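Local atomic coordinates of Xaa-Pro Dipeptidase (Alteromonas macleodii, PDB entry 2QS8), a protein that probably hydrolyses peptides from their C-terminal end as a metal-dependent dipeptidase or carboxypeptidase of the amidohydrolase superfamily. Residues A[73-78]-A[331-336]; A[118-123]-A[137-142]; A[142-147]-A[170-175]; A[199-204]-A[296-301]. All blocks are in the same frame, centred on the assembly; numbering follows the deposited sequence.

Interaction 1 of 4, residues A[73-78]-A[331-336]; sequences GQEYQS and VQKHGT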
loop_
_atom_site.group_PDB
_atom_site.type_symbol
_atom_site.label_atom_id
_atom_site.label_comp_id
_atom_site.label_asym_id
_atom_site.label_seq_id
_atom_site.Cartn_x
_atom_site.Cartn_y
_atom_site.Cartn_z
ATOM N N GLY A 73 -26.910 3.120 -21.317
ATOM C CA GLY A 73 -26.831 1.790 -20.742
ATOM C C GLY A 73 -27.688 1.624 -19.505
ATOM O O GLY A 73 -27.854 0.518 -19.000
ATOM N N GLN A 74 -28.228 2.729 -19.006
ATOM C CA GLN A 74 -29.084 2.674 -17.835
ATOM C C GLN A 74 -30.140 3.770 -17.867
ATOM O O GLN A 74 -29.977 4.784 -18.552
ATOM C CB GLN A 74 -28.242 2.794 -16.562
ATOM C CG GLN A 74 -27.682 4.177 -16.308
ATOM C CD GLN A 74 -26.539 4.171 -15.306
ATOM O OE1 GLN A 74 -25.412 3.790 -15.631
ATOM N NE2 GLN A 74 -26.824 4.586 -14.077
ATOM N N GLU A 75 -31.231 3.526 -17.149
ATOM C CA GLU A 75 -32.351 4.459 -16.993
ATOM C C GLU A 75 -32.963 4.099 -15.653
ATOM O O GLU A 75 -33.485 2.996 -15.487
ATOM C CB GLU A 75 -33.397 4.286 -18.087
ATOM C CG GLU A 75 -32.903 4.660 -19.465
ATOM C CD GLU A 75 -34.034 4.867 -20.453
ATOM O OE1 GLU A 75 -34.937 4.004 -20.499
ATOM O OE2 GLU A 75 -34.003 5.885 -21.180
ATOM N N TYR A 76 -32.899 5.020 -14.703
ATOM C CA TYR A 76 -33.417 4.750 -13.367
ATOM C C TYR A 76 -34.882 4.320 -13.334
ATOM O O TYR A 76 -35.755 5.013 -13.855
ATOM C CB TYR A 76 -33.244 5.968 -12.450
ATOM C CG TYR A 76 -33.232 5.565 -11.002
ATOM C CD1 TYR A 76 -32.096 4.985 -10.437
ATOM C CD2 TYR A 76 -34.389 5.636 -10.226
ATOM C CE1 TYR A 76 -32.111 4.474 -9.149
ATOM C CE2 TYR A 76 -34.418 5.127 -8.930
ATOM C CZ TYR A 76 -33.273 4.541 -8.399
ATOM O OH TYR A 76 -33.291 3.986 -7.134
ATOM N N GLN A 77 -35.135 3.173 -12.716
ATOM C CA GLN A 77 -36.486 2.643 -12.584
ATOM C C GLN A 77 -36.797 2.453 -11.108
ATOM O O GLN A 77 -35.900 2.183 -10.304
ATOM C CB GLN A 77 -36.613 1.295 -13.300
ATOM C CG GLN A 77 -36.548 1.370 -14.816
ATOM C CD GLN A 77 -36.623 0.010 -15.473
ATOM O OE1 GLN A 77 -35.726 -0.818 -15.310
ATOM N NE2 GLN A 77 -37.694 -0.231 -16.219
ATOM N N SER A 78 -38.069 2.593 -10.756
ATOM C CA SER A 78 -38.522 2.407 -9.385
ATOM C C SER A 78 -38.213 0.976 -8.925
ATOM O O SER A 78 -37.923 0.095 -9.747
ATOM C CB SER A 78 -40.035 2.623 -9.309
ATOM O OG SER A 78 -40.715 1.635 -10.067
ATOM N N VAL A 331 -30.711 8.859 -15.620
ATOM C CA VAL A 331 -31.537 9.025 -14.490
ATOM C C VAL A 331 -32.897 9.118 -15.131
ATOM O O VAL A 331 -33.687 8.187 -15.090
ATOM C CB VAL A 331 -31.185 10.309 -13.691
ATOM C CG1 VAL A 331 -32.179 10.519 -12.573
ATOM C CG2 VAL A 331 -29.764 10.210 -13.149
ATOM N N GLN A 332 -33.182 10.273 -15.730
ATOM C CA GLN A 332 -34.414 10.421 -16.499
ATOM C C GLN A 332 -34.203 9.699 -17.812
ATOM O O GLN A 332 -33.076 9.315 -18.131
ATOM C CB GLN A 332 -34.771 11.906 -16.729
ATOM C CG GLN A 332 -33.749 12.683 -17.543
ATOM C CD GLN A 332 -32.604 13.229 -16.695
ATOM O OE1 GLN A 332 -32.702 13.254 -15.465
ATOM N NE2 GLN A 332 -31.449 13.713 -17.128
ATOM N N LYS A 333 -35.263 9.511 -18.588
ATOM C CA LYS A 333 -35.150 8.808 -19.867
ATOM C C LYS A 333 -34.200 9.497 -20.852
ATOM O O LYS A 333 -34.107 10.725 -20.883
ATOM C CB LYS A 333 -36.524 8.687 -20.522
ATOM C CG LYS A 333 -37.513 7.764 -19.827
ATOM C CD LYS A 333 -37.350 6.333 -20.314
ATOM C CE LYS A 333 -38.694 5.624 -20.457
ATOM N NZ LYS A 333 -39.488 5.644 -19.199
ATOM N N HIS A 334 -33.503 8.696 -21.655
ATOM C CA HIS A 334 -32.587 9.222 -22.661
ATOM C C HIS A 334 -33.450 9.763 -23.784
ATOM O O HIS A 334 -34.487 9.176 -24.108
ATOM C CB HIS A 334 -31.676 8.112 -23.207
ATOM C CG HIS A 334 -30.614 7.670 -22.249
ATOM N ND1 HIS A 334 -29.465 8.399 -22.026
ATOM C CD2 HIS A 334 -30.557 6.607 -21.412
ATOM C CE1 HIS A 334 -28.750 7.804 -21.087
ATOM N NE2 HIS A 334 -29.389 6.716 -20.699
ATOM N N GLY A 335 -33.036 10.874 -24.379
ATOM C CA GLY A 335 -33.818 11.456 -25.452
ATOM C C GLY A 335 -34.637 12.657 -25.004
ATOM O O GLY A 335 -35.204 13.382 -25.824
ATOM N N THR A 336 -34.709 12.877 -23.701
ATOM C CA THR A 336 -35.452 14.014 -23.174
ATOM C C THR A 336 -34.455 15.113 -22.788
ATOM O O THR A 336 -34.776 16.045 -22.045
ATOM C CB THR A 336 -36.280 13.605 -21.933
ATOM O OG1 THR A 336 -35.396 13.195 -20.877
ATOM C CG2 THR A 336 -37.235 12.454 -22.299
HETATM O O HOH W 1 -35.100 6.453 -23.642
HETATM O O HOH W 2 -35.892 7.098 -16.024
#
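Glu75 reaches across from the loop 73-78 to the loop 331-336. Its CG stands anti to the carbonyl carbon (chi1 -66°), and from there the chain runs extended. CG lies 3.6 Å from His334 CD2. The carboxylate then lies nearly parallel to the imidazole plane, and its CD also meets the aliphatic part of Lys333. At the tip the two oxygens part company: Glu75 OE1 rests 3.4 Å from Lys333 CD, whereas OE2 accepts the backbone N-H of His334 at 2.9 Å, almost straight (171°) and through its anti lone pair. A water donates to both OE2 and His334 O. Lys333 NZ stays 5.0 Å from Glu75 OE1, so charge attraction can only be at long range. An alanine in place of Glu75 would probably leave the His334 N-H without its carboxylate acceptor and loosen the loop 331-336.

His334 donates a second time, from the ring edge: NE2 gives its hydrogen to Gln74 O at 2.9 Å, nearly along the C=O axis. Histidine suits the place, combining a ring N-H with a flat surface. A weak bond from Tyr76 N to Val331 O (3.3 Å) is reinforced by a water donating to Val331 O and Tyr76 O. Helix 88-104 lies beside the contact, its His98 stacked on the His334 ring, while Val331 packs on Phe283 of helix 278-287, close to the bound methionine.

Interaction 2 of 4, residues A[118-123]-A[137-142]; sequences LVAISL and IFAAGK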
loop_
_atom_site.group_PDB
_atom_site.type_symbol
_atom_site.label_atom_id
_atom_site.label_comp_id
_atom_site.label_asym_id
_atom_site.label_seq_id
_atom_site.Cartn_x
_atom_site.Cartn_y
_atom_site.Cartn_z
ATOM N N LEU A 118 -16.885 -0.681 -19.329
ATOM C CA LEU A 118 -16.546 -0.730 -20.739
ATOM C C LEU A 118 -17.717 -0.476 -21.690
ATOM O O LEU A 118 -17.593 -0.670 -22.900
ATOM C CB LEU A 118 -15.917 -2.097 -21.046
ATOM C CG LEU A 118 -14.400 -2.281 -20.902
ATOM C CD1 LEU A 118 -13.711 -1.413 -21.943
ATOM C CD2 LEU A 118 -13.919 -1.900 -19.522
ATOM N N VAL A 119 -18.849 -0.034 -21.156
ATOM C CA VAL A 119 -20.011 0.209 -22.003
ATOM C C VAL A 119 -19.787 1.365 -22.994
ATOM O O VAL A 119 -19.723 1.142 -24.202
ATOM C CB VAL A 119 -21.274 0.462 -21.147
ATOM C CG1 VAL A 119 -22.504 0.610 -22.047
ATOM C CG2 VAL A 119 -21.474 -0.700 -20.178
ATOM N N ALA A 120 -19.658 2.586 -22.499
ATOM C CA ALA A 120 -19.436 3.721 -23.390
ATOM C C ALA A 120 -18.146 3.557 -24.227
ATOM O O ALA A 120 -18.108 3.929 -25.400
ATOM C CB ALA A 120 -19.377 5.026 -22.582
ATOM N N ILE A 121 -17.095 3.004 -23.629
ATOM C CA ILE A 121 -15.854 2.821 -24.365
ATOM C C ILE A 121 -16.089 1.906 -25.578
ATOM O O ILE A 121 -15.663 2.214 -26.694
ATOM C CB ILE A 121 -14.769 2.222 -23.462
ATOM C CG1 ILE A 121 -14.297 3.285 -22.459
ATOM C CG2 ILE A 121 -13.630 1.669 -24.300
ATOM C CD1 ILE A 121 -13.516 2.726 -21.296
ATOM N N SER A 122 -16.769 0.786 -25.358
ATOM C CA SER A 122 -17.051 -0.138 -26.453
ATOM C C SER A 122 -18.007 0.476 -27.484
ATOM O O SER A 122 -17.840 0.307 -28.688
ATOM C CB SER A 122 -17.649 -1.440 -25.915
ATOM O OG SER A 122 -16.740 -2.099 -25.052
ATOM N N LEU A 123 -19.005 1.202 -27.007
ATOM C CA LEU A 123 -19.970 1.812 -27.904
ATOM C C LEU A 123 -19.278 2.866 -28.777
ATOM O O LEU A 123 -19.501 2.931 -29.992
ATOM C CB LEU A 123 -21.100 2.442 -27.096
ATOM C CG LEU A 123 -22.320 2.909 -27.888
ATOM C CD1 LEU A 123 -22.843 1.744 -28.727
ATOM C CD2 LEU A 123 -23.391 3.428 -26.938
ATOM N N ILE A 137 -18.703 9.914 -28.986
ATOM C CA ILE A 137 -18.655 9.653 -27.558
ATOM C C ILE A 137 -17.282 9.810 -26.927
ATOM O O ILE A 137 -16.289 9.311 -27.440
ATOM C CB ILE A 137 -19.153 8.226 -27.234
ATOM C CG1 ILE A 137 -20.597 8.044 -27.720
ATOM C CG2 ILE A 137 -19.051 7.970 -25.726
ATOM C CD1 ILE A 137 -21.160 6.642 -27.459
ATOM N N PHE A 138 -17.245 10.517 -25.806
ATOM C CA PHE A 138 -16.029 10.708 -25.041
ATOM C C PHE A 138 -16.381 10.119 -23.679
ATOM O O PHE A 138 -17.228 10.643 -22.941
ATOM C CB PHE A 138 -15.671 12.184 -24.978
ATOM C CG PHE A 138 -15.274 12.750 -26.311
ATOM C CD1 PHE A 138 -16.206 13.362 -27.131
ATOM C CD2 PHE A 138 -13.959 12.638 -26.766
ATOM C CE1 PHE A 138 -15.844 13.857 -28.378
ATOM C CE2 PHE A 138 -13.588 13.138 -28.023
ATOM C CZ PHE A 138 -14.535 13.747 -28.823
ATOM N N ALA A 139 -15.732 9.003 -23.365
ATOM C CA ALA A 139 -16.026 8.265 -22.150
ATOM C C ALA A 139 -15.006 8.325 -21.034
ATOM O O ALA A 139 -13.810 8.506 -21.259
ATOM C CB ALA A 139 -16.302 6.824 -22.515
ATOM N N ALA A 140 -15.504 8.152 -19.817
ATOM C CA ALA A 140 -14.669 8.165 -18.632
ATOM C C ALA A 140 -14.541 6.745 -18.062
ATOM O O ALA A 140 -13.767 6.507 -17.131
ATOM C CB ALA A 140 -15.271 9.089 -17.594
ATOM N N GLY A 141 -15.288 5.807 -18.641
ATOM C CA GLY A 141 -15.261 4.448 -18.143
ATOM C C GLY A 141 -15.833 4.380 -16.728
ATOM O O GLY A 141 -16.801 5.076 -16.402
ATOM N N LYS A 142 -15.236 3.551 -15.878
ATOM C CA LYS A 142 -15.717 3.407 -14.510
ATOM C C LYS A 142 -15.411 4.631 -13.661
ATOM O O LYS A 142 -14.268 5.075 -13.593
ATOM C CB LYS A 142 -15.094 2.173 -13.844
ATOM C CG LYS A 142 -15.482 2.002 -12.369
ATOM C CD LYS A 142 -16.912 1.492 -12.187
ATOM C CE LYS A 142 -17.335 1.546 -10.725
ATOM N NZ LYS A 142 -17.624 2.937 -10.279
#
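The contact across helix 119-123 and strand 137-139 is wholly apolar, with no hydrogen bond between the two segments. At its middle Ala120 and Ala139 meet tip to tip, CB to CB at 3.6 Å, each pointing at the other. Two such small side chains let the axes of the helix and strand segments approach to 7.9 Å, running roughly antiparallel at 145°. Branched side chains fill the ground around this pair. Ile121 holds CG1 anti to its carbonyl carbon, which brings CG1 to 4.1 Å from Ala139 CB and carries CD1 on to 4.0 Å from Gly141 CA. Further along, Leu123 and Ile137 cross obliquely: Ile137 CD1, at the end of an extended chain, lies 3.9 Å from both Leu123 CG and Leu123 CD2. Ile137 CG2 packs more loosely near Ala120.

Gly141 answers to backbone shape as well as packing. Its positive phi (65°) favours glycine, and a beta carbon there would crowd Ile121 CD1.

Polar bonding gathers at the helix start. Leu118, at the N-cap position, accepts through its O two hydrogen bonds from Ser122, one from N at 3.0 Å and one from OG at 2.7 Å, so the serine hydroxyl is satisfied by Leu118 O. Just ahead of the helix, the carboxylate of Asp115 accepts the N-H groups of Val119 and Ala120.

Together the segments belong to the beta-alpha-beta unit of strand 107-112, helix 119-128 and strand 136-139, an element of the TIM barrel. Phe138 is backbone-bonded to strand 107-112, while Val119 and Leu123 pack on the neighbouring helix 88-104.

Interaction 3 of 4, residues A[142-147]-A[170-175]; sequences KTIATT and GVVNGP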
loop_
_atom_site.group_PDB
_atom_site.type_symbol
_atom_site.label_atom_id
_atom_site.label_comp_id
_atom_site.label_asym_id
_atom_site.label_seq_id
_atom_site.Cartn_x
_atom_site.Cartn_y
_atom_site.Cartn_z
ATOM N N LYS A 142 -15.236 3.551 -15.878
ATOM C CA LYS A 142 -15.717 3.407 -14.510
ATOM C C LYS A 142 -15.411 4.631 -13.661
ATOM O O LYS A 142 -14.268 5.075 -13.593
ATOM C CB LYS A 142 -15.094 2.173 -13.844
ATOM C CG LYS A 142 -15.482 2.002 -12.369
ATOM C CD LYS A 142 -16.912 1.492 -12.187
ATOM C CE LYS A 142 -17.335 1.546 -10.725
ATOM N NZ LYS A 142 -17.624 2.937 -10.279
ATOM N N THR A 143 -16.443 5.176 -13.030
ATOM C CA THR A 143 -16.285 6.341 -12.155
ATOM C C THR A 143 -15.442 5.885 -10.964
ATOM O O THR A 143 -15.651 4.805 -10.434
ATOM C CB THR A 143 -17.653 6.844 -11.613
ATOM O OG1 THR A 143 -18.464 7.298 -12.705
ATOM C CG2 THR A 143 -17.444 7.989 -10.624
ATOM N N ILE A 144 -14.485 6.705 -10.548
ATOM C CA ILE A 144 -13.634 6.325 -9.439
ATOM C C ILE A 144 -14.165 6.851 -8.112
ATOM O O ILE A 144 -14.569 8.008 -8.005
ATOM C CB ILE A 144 -12.198 6.812 -9.647
ATOM C CG1 ILE A 144 -11.628 6.204 -10.930
ATOM C CG2 ILE A 144 -11.345 6.437 -8.433
ATOM C CD1 ILE A 144 -10.201 6.654 -11.252
ATOM N N ALA A 145 -14.148 5.982 -7.107
ATOM C CA ALA A 145 -14.637 6.322 -5.785
ATOM C C ALA A 145 -13.785 5.697 -4.688
ATOM O O ALA A 145 -12.939 4.831 -4.944
ATOM C CB ALA A 145 -16.086 5.839 -5.632
ATOM N N THR A 146 -14.020 6.153 -3.459
ATOM C CA THR A 146 -13.343 5.603 -2.297
ATOM C C THR A 146 -14.313 4.603 -1.658
ATOM O O THR A 146 -15.507 4.629 -1.940
ATOM C CB THR A 146 -12.981 6.693 -1.279
ATOM O OG1 THR A 146 -14.127 7.492 -0.982
ATOM C CG2 THR A 146 -11.890 7.566 -1.845
ATOM N N THR A 147 -13.793 3.727 -0.805
ATOM C CA THR A 147 -14.626 2.718 -0.156
ATOM C C THR A 147 -15.966 3.263 0.338
ATOM O O THR A 147 -16.014 4.202 1.123
ATOM C CB THR A 147 -13.882 2.072 1.021
ATOM O OG1 THR A 147 -12.726 1.386 0.522
ATOM C CG2 THR A 147 -14.803 1.090 1.783
ATOM N N GLY A 170 -11.953 0.693 -9.622
ATOM C CA GLY A 170 -12.536 1.997 -9.371
ATOM C C GLY A 170 -12.813 2.409 -7.926
ATOM O O GLY A 170 -13.439 3.443 -7.699
ATOM N N VAL A 171 -12.377 1.599 -6.960
ATOM C CA VAL A 171 -12.549 1.919 -5.538
ATOM C C VAL A 171 -11.149 2.039 -4.930
ATOM O O VAL A 171 -10.371 1.080 -4.911
ATOM C CB VAL A 171 -13.365 0.845 -4.802
ATOM C CG1 VAL A 171 -13.703 1.327 -3.373
ATOM C CG2 VAL A 171 -14.641 0.555 -5.590
ATOM N N VAL A 172 -10.839 3.234 -4.439
ATOM C CA VAL A 172 -9.510 3.542 -3.925
ATOM C C VAL A 172 -9.431 4.178 -2.543
ATOM O O VAL A 172 -10.416 4.681 -2.009
ATOM C CB VAL A 172 -8.811 4.526 -4.881
ATOM C CG1 VAL A 172 -8.748 3.944 -6.286
ATOM C CG2 VAL A 172 -9.581 5.847 -4.890
ATOM N N ASN A 173 -8.220 4.168 -2.000
ATOM C CA ASN A 173 -7.904 4.768 -0.709
ATOM C C ASN A 173 -6.429 5.180 -0.801
ATOM O O ASN A 173 -5.561 4.341 -1.044
ATOM C CB ASN A 173 -8.110 3.766 0.436
ATOM C CG ASN A 173 -9.572 3.459 0.689
ATOM O OD1 ASN A 173 -10.346 4.333 1.101
ATOM N ND2 ASN A 173 -9.965 2.213 0.440
ATOM N N GLY A 174 -6.158 6.471 -0.629
ATOM C CA GLY A 174 -4.793 6.961 -0.707
ATOM C C GLY A 174 -4.407 7.369 -2.117
ATOM O O GLY A 174 -5.064 6.972 -3.080
ATOM N N PRO A 175 -3.324 8.147 -2.274
ATOM C CA PRO A 175 -2.851 8.616 -3.582
ATOM C C PRO A 175 -2.292 7.562 -4.537
ATOM O O PRO A 175 -2.409 7.703 -5.755
ATOM C CB PRO A 175 -1.809 9.669 -3.210
ATOM C CG PRO A 175 -1.231 9.120 -1.943
ATOM C CD PRO A 175 -2.442 8.622 -1.190
#
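Two backbone hydrogen bonds, both through Ala145, join the segments. Ala145 N donates to Gly170 O at 2.7 Å and 169°, nearly along the C=O axis, and Ala145 O accepts Val172 N, also at 2.7 Å but a little more bent. Val171 CA adds a CA-H...O contact to the same Ala145 O, at 3.0 Å, and Thr146 CA makes another to Val172 O. Beyond the backbone pairing, Asn173 ND2 donates to Thr147 OG1 at 2.9 Å. This bond is almost straight (170°) and lies in the amide plane, with Thr147 OG1 anti to its own carbonyl carbon.

The backbone bonds make a short parallel bridge between Ala145 and Val171, the core of a two-strand pairing of 145-146 with 171-172, with both side chains on one face. Ile144 CG2 lies 4.0 Å from Val172 CG2, a pair of branched side chains suited to a buried seam. Gly170 is required by its backbone angles (phi 98°), and a beta carbon would also clash with Lys142 CG.

Further out, Lys142 NZ bonds to Thr143 O at 2.7 Å and to Ala151 O, while Ile144 makes backbone bonds to Lys194 and Thr196 of barrel strand 192-196. Helix 175-188 covers Ile144 and Val172 through Ala181. Thr146 OG1 is bonded to Gln212 O, and the amide of Asn173 is held from its other end by Arg183 NH1 of the third subunit, which donates to OD1.

Interaction 4 of 4, residues A[199-204]-A[296-301]; sequences GGVLSV and EIVRPK. With MET (methionine), chain D.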
loop_
_atom_site.group_PDB
_atom_site.type_symbol
_atom_site.label_atom_id
_atom_site.label_comp_id
_atom_site.label_asym_id
_atom_site.label_seq_id
_atom_site.Cartn_x
_atom_site.Cartn_y
_atom_site.Cartn_z
ATOM N N GLY A 199 -20.560 12.406 -1.309
ATOM C CA GLY A 199 -21.596 11.389 -1.340
ATOM C C GLY A 199 -22.587 11.729 -2.440
ATOM O O GLY A 199 -22.511 12.808 -3.030
ATOM N N GLY A 200 -23.520 10.822 -2.714
ATOM C CA GLY A 200 -24.492 11.060 -3.767
ATOM C C GLY A 200 -25.906 10.656 -3.404
ATOM O O GLY A 200 -26.153 10.169 -2.302
ATOM N N VAL A 201 -26.832 10.832 -4.345
ATOM C CA VAL A 201 -28.240 10.520 -4.119
ATOM C C VAL A 201 -28.692 9.091 -4.433
ATOM O O VAL A 201 -29.140 8.368 -3.547
ATOM C CB VAL A 201 -29.155 11.490 -4.909
ATOM C CG1 VAL A 201 -30.618 11.104 -4.734
ATOM C CG2 VAL A 201 -28.932 12.900 -4.440
ATOM N N LEU A 202 -28.589 8.700 -5.697
ATOM C CA LEU A 202 -29.030 7.376 -6.128
ATOM C C LEU A 202 -28.199 6.174 -5.654
ATOM O O LEU A 202 -28.457 5.045 -6.050
ATOM C CB LEU A 202 -29.146 7.362 -7.651
ATOM C CG LEU A 202 -30.071 8.466 -8.159
ATOM C CD1 LEU A 202 -30.080 8.477 -9.685
ATOM C CD2 LEU A 202 -31.461 8.246 -7.596
ATOM N N SER A 203 -27.205 6.411 -4.811
ATOM C CA SER A 203 -26.402 5.308 -4.312
ATOM C C SER A 203 -27.016 4.809 -3.014
ATOM O O SER A 203 -27.563 5.597 -2.239
ATOM C CB SER A 203 -24.956 5.760 -4.075
ATOM O OG SER A 203 -24.899 6.879 -3.210
ATOM N N VAL A 204 -26.956 3.501 -2.793
ATOM C CA VAL A 204 -27.496 2.912 -1.572
ATOM C C VAL A 204 -26.421 3.104 -0.513
ATOM O O VAL A 204 -25.643 2.191 -0.219
ATOM C CB VAL A 204 -27.799 1.407 -1.764
ATOM C CG1 VAL A 204 -28.420 0.819 -0.497
ATOM C CG2 VAL A 204 -28.740 1.224 -2.938
ATOM N N GLU A 296 -35.364 3.251 0.694
ATOM C CA GLU A 296 -35.560 4.111 1.853
ATOM C C GLU A 296 -34.349 4.965 2.222
ATOM O O GLU A 296 -34.498 6.089 2.698
ATOM C CB GLU A 296 -35.985 3.278 3.072
ATOM C CG GLU A 296 -37.374 2.661 2.957
ATOM C CD GLU A 296 -38.428 3.657 2.475
ATOM O OE1 GLU A 296 -38.575 4.728 3.103
ATOM O OE2 GLU A 296 -39.111 3.365 1.467
ATOM N N ILE A 297 -33.152 4.436 2.001
ATOM C CA ILE A 297 -31.930 5.161 2.334
ATOM C C ILE A 297 -31.638 6.276 1.313
ATOM O O ILE A 297 -30.977 7.271 1.638
ATOM C CB ILE A 297 -30.729 4.178 2.442
ATOM C CG1 ILE A 297 -29.518 4.882 3.037
ATOM C CG2 ILE A 297 -30.391 3.608 1.084
ATOM C CD1 ILE A 297 -28.409 3.940 3.447
ATOM N N VAL A 298 -32.165 6.107 0.098
ATOM C CA VAL A 298 -31.993 7.068 -0.990
ATOM C C VAL A 298 -33.024 8.212 -0.953
ATOM O O VAL A 298 -32.680 9.378 -1.167
ATOM C CB VAL A 298 -32.113 6.367 -2.371
ATOM C CG1 VAL A 298 -32.095 7.402 -3.491
ATOM C CG2 VAL A 298 -30.989 5.365 -2.553
ATOM N N ARG A 299 -34.282 7.869 -0.679
ATOM C CA ARG A 299 -35.370 8.850 -0.643
ATOM C C ARG A 299 -35.064 10.197 0.031
ATOM O O ARG A 299 -35.310 11.246 -0.549
ATOM C CB ARG A 299 -36.617 8.229 0.003
ATOM C CG ARG A 299 -37.850 9.110 -0.114
ATOM C CD ARG A 299 -39.106 8.417 0.392
ATOM N NE ARG A 299 -40.302 9.144 -0.015
ATOM C CZ ARG A 299 -41.543 8.775 0.277
ATOM N NH1 ARG A 299 -41.768 7.681 0.988
ATOM N NH2 ARG A 299 -42.564 9.496 -0.152
ATOM N N PRO A 300 -34.540 10.184 1.267
ATOM C CA PRO A 300 -34.218 11.427 1.980
ATOM C C PRO A 300 -33.254 12.326 1.203
ATOM O O PRO A 300 -33.439 13.541 1.131
ATOM C CB PRO A 300 -33.586 10.931 3.284
ATOM C CG PRO A 300 -34.208 9.598 3.484
ATOM C CD PRO A 300 -34.218 9.010 2.096
ATOM N N LYS A 301 -32.220 11.709 0.634
ATOM C CA LYS A 301 -31.200 12.415 -0.130
ATOM C C LYS A 301 -31.773 13.064 -1.384
ATOM O O LYS A 301 -31.424 14.196 -1.717
ATOM C CB LYS A 301 -30.071 11.446 -0.509
ATOM C CG LYS A 301 -29.399 10.778 0.694
ATOM C CD LYS A 301 -28.207 9.916 0.288
ATOM C CE LYS A 301 -28.637 8.763 -0.607
ATOM N NZ LYS A 301 -27.476 7.968 -1.098
HETATM N N MET D . -26.822 11.004 -10.182
HETATM C CA MET D . -26.846 12.074 -9.142
HETATM C C MET D . -26.789 11.497 -7.730
HETATM O O MET D . -26.369 12.234 -6.816
HETATM C CB MET D . -28.117 12.909 -9.290
HETATM C CG MET D . -28.192 14.056 -8.320
HETATM S SD MET D . -29.560 15.100 -8.684
HETATM C CE MET D . -28.998 15.812 -10.204
HETATM O OXT MET D . -27.175 10.320 -7.560
#
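Four carbonyl oxygens surround Lys301 NZ, three of them well bonded and Val201 O weakly. Within the loop 199-204 it donates to Ser203 O at 2.6 Å, in the carbonyl plane, to Gly200 O at 2.8 Å from above the carbonyl plane, and weakly to Val201 O at 3.0 Å; Ala205 O is the fourth. Lysine suits the place: a long flexible chain ends in an ammonium group with three N-H donors, and the bend at chi3 (-63°) turns the tip into the loop. The carbonyl dipoles would probably stabilise its positive charge. Ser203 OG is bonded to His150 ND1.

With these carbonyls turned toward the lysine, neighbouring N-H groups face the ligand: Val201 N bonds to methionine O at 2.9 Å and Leu202 N to methionine OXT at 2.8 Å, together clasping the carboxylate. An alanine in place of Lys301 would probably unfasten the loop and disturb this carboxylate site.

Apolar packing completes the contact. Val298 crosses Val201 at about a right angle, its CG1 4.2 Å from Val201 CG1, and Val204 CG1 touches Ile297 CG2 at 3.8 Å. The loop comes after strand 192-196 and lies against helix 299-319, whose Ala302 and Val305 also pack on Val201.

In the fold
All four contacts belong to the amidohydrolase TIM-barrel region. Along the chain, interaction 1 joins the first and last of these segments (73-78 and 331-336), and interactions 2, 3 and 4 follow one another between them. Interactions 2 and 3 share Lys142, through which the chain passes from strand 136-139 to strand 145-146; their centres are about 18 Å apart. Interactions 1 and 4 have centres about 17 Å apart and meet at Leu202, whose CD1 is 3.9 Å from Val331 CG2 and 4.1 Å from Tyr76 CD1. Loops far apart in sequence thereby converge beside the bound methionine. Interaction 2 is chiefly packing of a barrel helix on its strand, and interaction 3 has several residues against the third subunit.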